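Local atomic coordinates of UDP-N-acetylglucosamine 2-epimerase (PDB entry 4NES), a protein that binds UDP-N-acetylglucosamine and probably catalyses its reversible epimerisation at C-2 to give UDP-N-acetylmannosamine. Residues I33-H38 with T96-A101; Q37-N42 with I62-H67. One frame throughout, in Å; residues are numbered along the deposited sequence.

Interaction 1 (I33-H38 with T96-A101). With UD1 (uridine-diphosphate-N-acetylglucosamine), chain B.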
loop_
_atom_site.group_PDB
_atom_site.type_symbol
_atom_site.label_atom_id
_atom_site.label_comp_id
_atom_site.label_asym_id
_atom_site.label_seq_id
_atom_site.Cartn_x
_atom_site.Cartn_y
_atom_site.Cartn_z
ATOM N N ILE A 33 3.729 15.989 -12.926
ATOM C CA ILE A 33 3.172 14.847 -13.633
ATOM C C ILE A 33 1.687 14.779 -13.279
ATOM O O ILE A 33 1.315 14.611 -12.113
ATOM C CB ILE A 33 3.845 13.528 -13.207
ATOM C CG1 ILE A 33 5.353 13.554 -13.498
ATOM C CG2 ILE A 33 3.166 12.340 -13.895
ATOM C CD1 ILE A 33 6.096 12.391 -12.855
ATOM N N HIS A 34 0.838 14.930 -14.288
ATOM C CA HIS A 34 -0.607 14.899 -14.101
ATOM C C HIS A 34 -1.119 13.536 -14.582
ATOM O O HIS A 34 -0.884 13.158 -15.729
ATOM C CB HIS A 34 -1.225 16.029 -14.934
ATOM C CG HIS A 34 -2.607 16.440 -14.524
ATOM N ND1 HIS A 34 -3.523 15.569 -13.957
ATOM C CD2 HIS A 34 -3.245 17.627 -14.625
ATOM C CE1 HIS A 34 -4.648 16.209 -13.716
ATOM N NE2 HIS A 34 -4.511 17.466 -14.116
ATOM N N THR A 35 -1.797 12.783 -13.717
ATOM C CA THR A 35 -2.368 11.510 -14.154
ATOM C C THR A 35 -3.623 11.722 -14.985
ATOM O O THR A 35 -4.096 10.797 -15.658
ATOM C CB THR A 35 -2.757 10.614 -12.974
ATOM O OG1 THR A 35 -3.726 11.311 -12.176
ATOM C CG2 THR A 35 -1.538 10.265 -12.138
ATOM N N ASN A 36 -4.181 12.929 -14.903
ATOM C CA ASN A 36 -5.443 13.255 -15.550
ATOM C C ASN A 36 -6.552 12.337 -15.067
ATOM O O ASN A 36 -7.441 11.974 -15.835
ATOM C CB ASN A 36 -5.322 13.231 -17.081
ATOM C CG ASN A 36 -4.096 13.972 -17.578
ATOM O OD1 ASN A 36 -3.171 13.356 -18.095
ATOM N ND2 ASN A 36 -4.080 15.299 -17.425
ATOM N N GLN A 37 -6.485 11.970 -13.787
ATOM C CA GLN A 37 -7.587 11.283 -13.128
ATOM C C GLN A 37 -8.853 12.111 -13.299
ATOM O O GLN A 37 -9.909 11.588 -13.656
ATOM C CB GLN A 37 -7.286 11.049 -11.641
ATOM C CG GLN A 37 -8.417 10.292 -10.962
ATOM C CD GLN A 37 -8.154 9.942 -9.504
ATOM O OE1 GLN A 37 -7.011 9.910 -9.033
ATOM N NE2 GLN A 37 -9.226 9.690 -8.779
ATOM N N HIS A 38 -8.728 13.414 -13.043
ATOM C CA HIS A 38 -9.753 14.391 -13.405
ATOM C C HIS A 38 -9.368 15.061 -14.710
ATOM O O HIS A 38 -8.188 15.347 -14.934
ATOM C CB HIS A 38 -9.922 15.429 -12.302
ATOM C CG HIS A 38 -10.679 14.912 -11.123
ATOM N ND1 HIS A 38 -11.044 15.699 -10.062
ATOM C CD2 HIS A 38 -11.147 13.667 -10.870
ATOM C CE1 HIS A 38 -11.727 14.964 -9.195
ATOM N NE2 HIS A 38 -11.797 13.728 -9.664
ATOM N N THR A 96 -6.062 10.421 -2.807
ATOM C CA THR A 96 -6.708 9.894 -4.003
ATOM C C THR A 96 -5.929 8.694 -4.527
ATOM O O THR A 96 -4.823 8.412 -4.066
ATOM C CB THR A 96 -6.787 10.967 -5.096
ATOM O OG1 THR A 96 -5.457 11.287 -5.523
ATOM C CG2 THR A 96 -7.459 12.228 -4.560
ATOM N N ASN A 97 -6.495 7.993 -5.505
ATOM C CA ASN A 97 -5.764 6.891 -6.129
ATOM C C ASN A 97 -4.455 7.354 -6.771
ATOM O O ASN A 97 -3.476 6.614 -6.784
ATOM C CB ASN A 97 -6.626 6.148 -7.150
ATOM C CG ASN A 97 -7.670 5.269 -6.501
ATOM O OD1 ASN A 97 -7.666 5.059 -5.286
ATOM N ND2 ASN A 97 -8.574 4.734 -7.316
ATOM N N THR A 98 -4.440 8.584 -7.281
ATOM C CA THR A 98 -3.226 9.160 -7.834
ATOM C C THR A 98 -2.112 9.217 -6.791
ATOM O O THR A 98 -0.957 8.901 -7.090
ATOM C CB THR A 98 -3.500 10.562 -8.386
ATOM O OG1 THR A 98 -4.279 10.444 -9.587
ATOM C CG2 THR A 98 -2.195 11.274 -8.695
ATOM N N VAL A 99 -2.462 9.598 -5.562
ATOM C CA VAL A 99 -1.491 9.698 -4.475
ATOM C C VAL A 99 -0.866 8.337 -4.180
ATOM O O VAL A 99 0.358 8.201 -4.094
ATOM C CB VAL A 99 -2.158 10.242 -3.200
ATOM C CG1 VAL A 99 -1.220 10.146 -2.003
ATOM C CG2 VAL A 99 -2.618 11.665 -3.431
ATOM N N LEU A 100 -1.710 7.328 -4.014
ATOM C CA LEU A 100 -1.213 5.991 -3.725
ATOM C C LEU A 100 -0.329 5.476 -4.853
ATOM O O LEU A 100 0.744 4.939 -4.604
ATOM C CB LEU A 100 -2.368 5.025 -3.483
ATOM C CG LEU A 100 -1.935 3.573 -3.277
ATOM C CD1 LEU A 100 -1.092 3.451 -2.018
ATOM C CD2 LEU A 100 -3.151 2.631 -3.212
ATOM N N ALA A 101 -0.761 5.664 -6.097
ATOM C CA ALA A 101 -0.003 5.142 -7.231
ATOM C C ALA A 101 1.360 5.822 -7.310
ATOM O O ALA A 101 2.383 5.167 -7.507
ATOM C CB ALA A 101 -0.774 5.315 -8.524
HETATM C "C1'" UD1 B . -11.857 11.319 -6.521
HETATM C "C2'" UD1 B . -11.168 10.825 -5.286
HETATM C "C3'" UD1 B . -11.709 11.446 -4.090
HETATM C "C4'" UD1 B . -11.723 12.913 -4.151
HETATM C "C5'" UD1 B . -12.355 13.384 -5.436
HETATM C "C6'" UD1 B . -12.214 14.845 -5.638
HETATM C "C7'" UD1 B . -10.317 8.413 -5.488
HETATM C "C8'" UD1 B . -10.637 6.959 -5.310
HETATM N "N2'" UD1 B . -11.361 9.358 -5.160
HETATM O "O1'" UD1 B . -13.191 10.958 -6.466
HETATM O "O3'" UD1 B . -10.949 11.017 -2.946
HETATM O "O4'" UD1 B . -12.431 13.459 -3.050
HETATM O "O5'" UD1 B . -11.736 12.769 -6.562
HETATM O "O6'" UD1 B . -13.254 15.436 -6.325
HETATM O "O7'" UD1 B . -9.213 8.774 -5.902
HETATM N N1 UD1 B . -15.822 12.267 -13.565
HETATM C C2 UD1 B . -16.016 13.101 -14.588
HETATM N N3 UD1 B . -15.083 13.990 -14.922
HETATM C C4 UD1 B . -13.923 14.061 -14.255
HETATM C C5 UD1 B . -13.688 13.210 -13.184
HETATM C C6 UD1 B . -14.676 12.300 -12.844
HETATM O O2 UD1 B . -17.053 13.070 -15.221
HETATM O O4 UD1 B . -12.979 14.977 -14.616
HETATM C C1B UD1 B . -16.856 11.283 -13.168
HETATM C C2B UD1 B . -16.818 10.012 -13.916
HETATM O "O2'" UD1 B . -18.127 9.533 -14.097
HETATM C C3B UD1 B . -16.087 9.131 -13.035
HETATM C C4B UD1 B . -16.568 9.561 -11.698
HETATM O O4B UD1 B . -16.746 10.962 -11.779
HETATM O O3B UD1 B . -16.293 7.760 -13.271
HETATM C C5B UD1 B . -15.604 9.250 -10.610
HETATM O O5B UD1 B . -14.291 9.704 -10.825
HETATM P PA UD1 B . -13.137 9.231 -9.901
HETATM O O1A UD1 B . -13.026 7.740 -9.995
HETATM O O2A UD1 B . -11.881 9.925 -10.315
HETATM O O3A UD1 B . -13.524 9.541 -8.417
HETATM P PB UD1 B . -14.087 10.882 -7.762
HETATM O O1B UD1 B . -15.487 10.612 -7.315
HETATM O O2B UD1 B . -13.879 12.063 -8.670
#

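Interaction 2 (Q37-N42 with I62-H67). With UD1 (uridine-diphosphate-N-acetylglucosamine), chain B.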
loop_
_atom_site.group_PDB
_atom_site.type_symbol
_atom_site.label_atom_id
_atom_site.label_comp_id
_atom_site.label_asym_id
_atom_site.label_seq_id
_atom_site.Cartn_x
_atom_site.Cartn_y
_atom_site.Cartn_z
ATOM N N GLN A 37 -6.485 11.970 -13.787
ATOM C CA GLN A 37 -7.587 11.283 -13.128
ATOM C C GLN A 37 -8.853 12.111 -13.299
ATOM O O GLN A 37 -9.909 11.588 -13.656
ATOM C CB GLN A 37 -7.286 11.049 -11.641
ATOM C CG GLN A 37 -8.417 10.292 -10.962
ATOM C CD GLN A 37 -8.154 9.942 -9.504
ATOM O OE1 GLN A 37 -7.011 9.910 -9.033
ATOM N NE2 GLN A 37 -9.226 9.690 -8.779
ATOM N N HIS A 38 -8.728 13.414 -13.043
ATOM C CA HIS A 38 -9.753 14.391 -13.405
ATOM C C HIS A 38 -9.368 15.061 -14.710
ATOM O O HIS A 38 -8.188 15.347 -14.934
ATOM C CB HIS A 38 -9.922 15.429 -12.302
ATOM C CG HIS A 38 -10.679 14.912 -11.123
ATOM N ND1 HIS A 38 -11.044 15.699 -10.062
ATOM C CD2 HIS A 38 -11.147 13.667 -10.870
ATOM C CE1 HIS A 38 -11.727 14.964 -9.195
ATOM N NE2 HIS A 38 -11.797 13.728 -9.664
ATOM N N TYR A 39 -10.364 15.313 -15.560
ATOM C CA TYR A 39 -10.127 15.731 -16.944
ATOM C C TYR A 39 -11.170 16.735 -17.424
ATOM O O TYR A 39 -10.892 17.527 -18.330
ATOM C CB TYR A 39 -10.117 14.509 -17.876
ATOM C CG TYR A 39 -11.213 13.533 -17.551
ATOM C CD1 TYR A 39 -12.473 13.660 -18.106
ATOM C CD2 TYR A 39 -10.989 12.496 -16.658
ATOM C CE1 TYR A 39 -13.485 12.778 -17.789
ATOM C CE2 TYR A 39 -11.994 11.607 -16.327
ATOM C CZ TYR A 39 -13.238 11.747 -16.902
ATOM O OH TYR A 39 -14.243 10.873 -16.574
ATOM N N SER A 40 -12.369 16.701 -16.845
ATOM C CA SER A 40 -13.393 17.679 -17.210
ATOM C C SER A 40 -12.849 19.068 -16.902
ATOM O O SER A 40 -12.175 19.256 -15.891
ATOM C CB SER A 40 -14.692 17.437 -16.433
ATOM O OG SER A 40 -15.259 16.183 -16.764
ATOM N N GLU A 41 -13.107 20.036 -17.781
ATOM C CA GLU A 41 -12.506 21.362 -17.632
ATOM C C GLU A 41 -12.813 22.025 -16.292
ATOM O O GLU A 41 -11.930 22.627 -15.677
ATOM C CB GLU A 41 -12.887 22.268 -18.806
ATOM C CG GLU A 41 -12.175 21.861 -20.091
ATOM C CD GLU A 41 -12.444 22.793 -21.253
ATOM O OE1 GLU A 41 -13.187 23.780 -21.073
ATOM O OE2 GLU A 41 -11.906 22.533 -22.348
ATOM N N ASN A 42 -14.050 21.891 -15.829
ATOM C CA ASN A 42 -14.424 22.451 -14.527
ATOM C C ASN A 42 -13.926 21.672 -13.302
ATOM O O ASN A 42 -14.214 22.065 -12.170
ATOM C CB ASN A 42 -15.940 22.695 -14.435
ATOM C CG ASN A 42 -16.762 21.439 -14.666
ATOM O OD1 ASN A 42 -16.259 20.318 -14.565
ATOM N ND2 ASN A 42 -18.042 21.623 -14.970
ATOM N N ILE A 62 -5.023 8.969 -17.775
ATOM C CA ILE A 62 -5.572 7.748 -17.187
ATOM C C ILE A 62 -7.091 7.821 -17.078
ATOM O O ILE A 62 -7.807 6.880 -17.441
ATOM C CB ILE A 62 -4.994 7.492 -15.784
ATOM C CG1 ILE A 62 -3.463 7.455 -15.818
ATOM C CG2 ILE A 62 -5.557 6.192 -15.206
ATOM C CD1 ILE A 62 -2.897 6.396 -16.741
ATOM N N GLY A 63 -7.586 8.934 -16.545
ATOM C CA GLY A 63 -9.017 9.134 -16.423
ATOM C C GLY A 63 -9.703 8.177 -15.477
ATOM O O GLY A 63 -9.107 7.709 -14.497
ATOM N N SER A 64 -10.958 7.876 -15.794
ATOM C CA SER A 64 -11.832 7.132 -14.906
ATOM C C SER A 64 -11.729 5.626 -15.077
ATOM O O SER A 64 -11.298 5.124 -16.118
ATOM C CB SER A 64 -13.278 7.573 -15.111
ATOM O OG SER A 64 -13.388 8.970 -14.884
ATOM N N GLY A 65 -12.147 4.913 -14.040
ATOM C CA GLY A 65 -12.201 3.466 -14.084
ATOM C C GLY A 65 -12.388 2.932 -12.689
ATOM O O GLY A 65 -12.448 3.693 -11.716
ATOM N N THR A 66 -12.480 1.613 -12.581
ATOM C CA THR A 66 -12.540 0.990 -11.273
ATOM C C THR A 66 -11.159 1.096 -10.630
ATOM O O THR A 66 -10.184 1.432 -11.299
ATOM C CB THR A 66 -13.009 -0.466 -11.370
ATOM O OG1 THR A 66 -12.229 -1.144 -12.355
ATOM C CG2 THR A 66 -14.477 -0.518 -11.790
ATOM N N HIS A 67 -11.080 0.826 -9.333
ATOM C CA HIS A 67 -9.855 1.091 -8.580
ATOM C C HIS A 67 -8.646 0.340 -9.106
ATOM O O HIS A 67 -7.575 0.906 -9.242
ATOM C CB HIS A 67 -10.035 0.751 -7.100
ATOM C CG HIS A 67 -10.968 1.669 -6.384
ATOM N ND1 HIS A 67 -10.614 2.952 -6.024
ATOM C CD2 HIS A 67 -12.237 1.491 -5.954
ATOM C CE1 HIS A 67 -11.632 3.529 -5.417
ATOM N NE2 HIS A 67 -12.632 2.666 -5.357
HETATM C "C1'" UD1 B . -11.857 11.319 -6.521
HETATM C "C2'" UD1 B . -11.168 10.825 -5.286
HETATM C "C3'" UD1 B . -11.709 11.446 -4.090
HETATM C "C4'" UD1 B . -11.723 12.913 -4.151
HETATM C "C5'" UD1 B . -12.355 13.384 -5.436
HETATM C "C6'" UD1 B . -12.214 14.845 -5.638
HETATM C "C7'" UD1 B . -10.317 8.413 -5.488
HETATM C "C8'" UD1 B . -10.637 6.959 -5.310
HETATM N "N2'" UD1 B . -11.361 9.358 -5.160
HETATM O "O1'" UD1 B . -13.191 10.958 -6.466
HETATM O "O3'" UD1 B . -10.949 11.017 -2.946
HETATM O "O4'" UD1 B . -12.431 13.459 -3.050
HETATM O "O5'" UD1 B . -11.736 12.769 -6.562
HETATM O "O6'" UD1 B . -13.254 15.436 -6.325
HETATM O "O7'" UD1 B . -9.213 8.774 -5.902
HETATM N N1 UD1 B . -15.822 12.267 -13.565
HETATM C C2 UD1 B . -16.016 13.101 -14.588
HETATM N N3 UD1 B . -15.083 13.990 -14.922
HETATM C C4 UD1 B . -13.923 14.061 -14.255
HETATM C C5 UD1 B . -13.688 13.210 -13.184
HETATM C C6 UD1 B . -14.676 12.300 -12.844
HETATM O O2 UD1 B . -17.053 13.070 -15.221
HETATM O O4 UD1 B . -12.979 14.977 -14.616
HETATM C C1B UD1 B . -16.856 11.283 -13.168
HETATM C C2B UD1 B . -16.818 10.012 -13.916
HETATM O "O2'" UD1 B . -18.127 9.533 -14.097
HETATM C C3B UD1 B . -16.087 9.131 -13.035
HETATM C C4B UD1 B . -16.568 9.561 -11.698
HETATM O O4B UD1 B . -16.746 10.962 -11.779
HETATM O O3B UD1 B . -16.293 7.760 -13.271
HETATM C C5B UD1 B . -15.604 9.250 -10.610
HETATM O O5B UD1 B . -14.291 9.704 -10.825
HETATM P PA UD1 B . -13.137 9.231 -9.901
HETATM O O1A UD1 B . -13.026 7.740 -9.995
HETATM O O2A UD1 B . -11.881 9.925 -10.315
HETATM O O3A UD1 B . -13.524 9.541 -8.417
HETATM P PB UD1 B . -14.087 10.882 -7.762
HETATM O O1B UD1 B . -15.487 10.612 -7.315
HETATM O O2B UD1 B . -13.879 12.063 -8.670
HETATM O O HOH W 1 -11.663 9.641 -12.969
#

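Interaction 1 (I33-H38 with T96-A101)
Thr35 and Gln37 meet Thr98 in a buried, polar contact between the loop leaving strand 30-34 and the first turn of helix 97-108, in the first Rossmann-like half of a GT-B fold. The hub is the Thr98 hydroxyl. Its OG1 donates to Gln37 OE1 over 2.8 Å, arriving in the plane of the carbonyl on a lone pair with a C=O...O angle of 144°. Thr35 approaches the same hydroxyl tip to tip, its OG1 2.8 Å from Thr98 OG1, although the Thr35 proton could also go to the backbone oxygen of Leu7 in a weak bond. The methyls follow suit, Thr35 CG2 lying 3.6 Å from Thr98 CG2. Thr35 OG1 also accepts from Gln37 N at 3.3 Å, closing an ST turn that ties the backbone N of Gln37 to the side chain two residues earlier.

From there Gln37 reaches out with CG anti to its backbone N (chi1 -178°) and an extended chain, sliding past Thr98 in the opposite direction. With OE1 occupied by Thr98, the amide is turned so that NE2 faces the nucleotide sugar. Gln37 NE2 spends both hydrogens there in nearly straight bonds, on UD1 O7' of the acetyl group at 3.0 Å and on UD1 O2A of the alpha phosphate at 3.1 Å. Asn97 N, at the start of the helix, gives O7' a second donor at 2.9 Å. Thr98 thus acts as a second-shell residue that fixes the flip of a ligand-binding amide.

Just before the helix, Thr96 is the N-cap; its OG1 accepts weakly from Val99 N and bonds Glu12. Met74 of helix 67-85 packs on both Gln37 and Thr98, Ile6 of strand 3-7 lies against Thr98, and helix 128-138 covers Leu100 further along.

Interaction 2 (Q37-N42 with I62-H67)
Tyr39 and Ser64 join hydroxyls at the outer end of the nucleotide pocket, where two loops at the C-terminal edge of the parallel sheet of a GT-B fold come together. Tyr39 OH and Ser64 OG are 2.7 Å apart, and either could be the donor; the serine oxygen lies at the edge of the phenol ring, in its plane. One face of that ring is taken by the uracil, whose O4 sits 3.6 Å above the Tyr39 ring, over its centre. Tyr39 CG is placed between the backbone N and the carbonyl carbon (chi1 43°), a crowded position from which the ring extends. The other loop runs close by at Gly63, whose CA comes within 3.9 Å of Tyr39 CE2 and 3.8 Å of Gln37 O; its positive phi is one that glycine readily takes.

A water next to the ligand lies within bonding distance of Gln37 O, Ser64 OG and UD1 O2A, with more acceptors in reach than it has protons.

The uracil itself is read by two backbone N-H groups and the Ser40 hydroxyl. Tyr39 N reaches UD1 O4 over 2.8 Å in an almost straight bond. Ser40 N donates to the same oxygen of the base. Ser40 OG accepts from UD1 N3 at 2.9 Å, which completes a donor-acceptor match to the uracil edge. His38 turns to the beta phosphate instead: its NE2 meets UD1 O2B at 2.8 Å, with an N-H...O angle of 150°. On the other ring nitrogen, ND1 accepts from Arg10 N, which fixes the rotation of the imidazole and leaves NE2 as the donor.

Further out, Thr66 OG1 bonds Glu79 of the second subunit, and behind the glycine the amide NE2 of Gln70, on helix 67-85, holds Gly63 O.

Overall arrangement
Both interactions start from the loop after strand 30-34 and share Gln37 and His38, but they pair it with different partners. Interaction 1 is buried throughout and sets the loop against a helix start near the acetyl and phosphate groups; interaction 2 lies nearer the surface, joins loop to loop and lines the uridine end. Direct hydroxyl and amide bonds carry the first, whereas the second mixes one hydroxyl pair with glycine packing, a water, and recognition of the base by backbone N-H groups and a serine hydroxyl. Two probable hydrogen bonds connect them, Thr35 O to Ile62 N and Asn97 ND2 to His67 ND1. Each also touches the second subunit, so pocket and dimer interface lie close together.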